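Local coordinates for protein succinyl-CoA ligase (ADP-forming) subunit alpha (Methanosaeta concilii, PDB 6HXI) that is a succinyl-CoA ligase alpha subunit with a citrate synthase-like C-terminal region and binds coenzyme A, at residues 370-375 and 394-399. Sequence-based numbering, arbitrary orientation.
Sequences AGKKLS and KKELPE
Lys372 and Glu396 meet with their side chains crossing at about a right angle. The aliphatic end of the lysine makes the closest touch, with CE of Lys372 3.7 Å from OE1 of Glu396. The charged atoms stay further apart: NZ of Lys372 lies 4.0 Å from OE1 of Glu396, beyond salt-bridge range. The lysine chain runs extended and then bends at its last torsion (chi4 69°), which leaves NZ nearly equidistant from the two carboxylate oxygens. Glu396 is extended beyond CG and brings its carboxylate up to the lysine. Its OE1 has a stronger partner in Arg380, a salt bridge. Its OE2 makes a weak hydrogen bond to Gln617 of a second subunit, where Glu613, of like charge, is also close.

The second touch is apolar. CB of Ala370 points at the backbone of Lys394 and comes 4.3 Å from its CA. The side chain of Lys394 then leads away, and its NZ hydrogen-bonds OG1 of Thr358.

No hydrogen bond joins the segments. Lys394, with positive phi, follows helix 383-393 in the citrate synthase-like region. Strand 372-373, outermost within this chain in a three-stranded antiparallel sheet, lies beside the loop between helices 383-393 and 399-412.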
# COMPACT_ATOMS: atom_id res chain seq x y z
N ALA B 370 -8.23 19.71 16.60
CA ALA B 370 -9.66 19.83 16.94
C ALA B 370 -9.92 21.15 17.65
O ALA B 370 -10.62 21.20 18.65
CB ALA B 370 -10.14 18.64 17.79
N GLY B 371 -9.27 22.20 17.18
CA GLY B 371 -9.42 23.54 17.73
C GLY B 371 -8.57 23.85 18.94
O GLY B 371 -8.57 24.98 19.39
N LYS B 372 -7.80 22.90 19.45
CA LYS B 372 -6.95 23.12 20.64
C LYS B 372 -5.48 23.33 20.16
O LYS B 372 -4.98 22.56 19.33
CB LYS B 372 -7.08 21.85 21.55
CG LYS B 372 -6.61 22.01 22.95
CD LYS B 372 -7.30 21.01 23.86
CE LYS B 372 -6.83 21.18 25.30
NZ LYS B 372 -7.30 22.46 25.91
N LYS B 373 -4.82 24.40 20.62
CA LYS B 373 -3.41 24.66 20.25
C LYS B 373 -2.50 23.47 20.66
O LYS B 373 -2.64 22.94 21.76
CB LYS B 373 -2.89 25.93 20.94
CG LYS B 373 -3.53 27.25 20.50
CD LYS B 373 -3.30 28.28 21.62
CE LYS B 373 -3.55 29.70 21.13
NZ LYS B 373 -2.58 30.14 20.08
N LEU B 374 -1.57 23.09 19.80
CA LEU B 374 -0.65 21.98 20.08
C LEU B 374 0.11 22.19 21.40
O LEU B 374 0.24 21.22 22.17
CB LEU B 374 0.29 21.70 18.90
CG LEU B 374 1.37 20.59 19.03
CD1 LEU B 374 0.78 19.21 19.43
CD2 LEU B 374 2.14 20.46 17.75
N SER B 375 0.55 23.42 21.70
CA SER B 375 1.28 23.74 22.94
C SER B 375 0.41 23.47 24.14
O SER B 375 0.94 22.97 25.12
CB SER B 375 1.79 25.18 22.94
OG SER B 375 0.73 26.13 22.86
N LYS B 394 -12.80 13.97 18.04
CA LYS B 394 -13.00 15.41 18.29
C LYS B 394 -13.47 15.64 19.73
O LYS B 394 -14.44 16.34 19.98
CB LYS B 394 -13.91 16.05 17.22
CG LYS B 394 -13.24 16.12 15.86
CD LYS B 394 -14.01 16.99 14.87
CE LYS B 394 -15.30 16.37 14.46
NZ LYS B 394 -16.17 17.33 13.75
N LYS B 395 -12.82 14.93 20.69
CA LYS B 395 -13.15 15.00 22.10
C LYS B 395 -11.94 15.19 22.97
O LYS B 395 -10.89 14.65 22.70
CB LYS B 395 -13.86 13.71 22.59
CG LYS B 395 -15.21 13.43 21.94
CD LYS B 395 -16.29 14.33 22.48
CE LYS B 395 -17.38 14.51 21.44
NZ LYS B 395 -18.05 13.24 21.11
N GLU B 396 -12.13 15.89 24.08
CA GLU B 396 -11.14 16.03 25.13
C GLU B 396 -11.55 14.89 26.05
O GLU B 396 -12.57 14.98 26.71
CB GLU B 396 -11.23 17.41 25.81
CG GLU B 396 -10.06 17.63 26.76
CD GLU B 396 -9.72 19.05 27.17
OE1 GLU B 396 -8.70 19.22 27.89
OE2 GLU B 396 -10.44 20.00 26.77
N LEU B 397 -10.85 13.76 25.96
CA LEU B 397 -11.29 12.58 26.69
C LEU B 397 -10.88 12.62 28.11
O LEU B 397 -9.79 13.13 28.39
CB LEU B 397 -10.71 11.29 26.05
CG LEU B 397 -11.20 10.91 24.66
CD1 LEU B 397 -10.37 9.83 24.14
CD2 LEU B 397 -12.67 10.44 24.71
N PRO B 398 -11.64 11.96 29.02
CA PRO B 398 -11.17 11.87 30.41
C PRO B 398 -9.91 11.02 30.48
O PRO B 398 -9.66 10.21 29.57
CB PRO B 398 -12.35 11.26 31.17
CG PRO B 398 -13.27 10.74 30.15
CD PRO B 398 -12.93 11.26 28.81
N GLU B 399 -9.11 11.21 31.52
CA GLU B 399 -7.86 10.48 31.77
C GLU B 399 -7.97 8.95 31.62
O GLU B 399 -7.13 8.39 30.94
CB GLU B 399 -7.24 10.85 33.14
CG GLU B 399 -6.70 12.29 33.09
CD GLU B 399 -6.04 12.86 34.33
OE1 GLU B 399 -5.28 12.11 35.00
OE2 GLU B 399 -6.22 14.07 34.59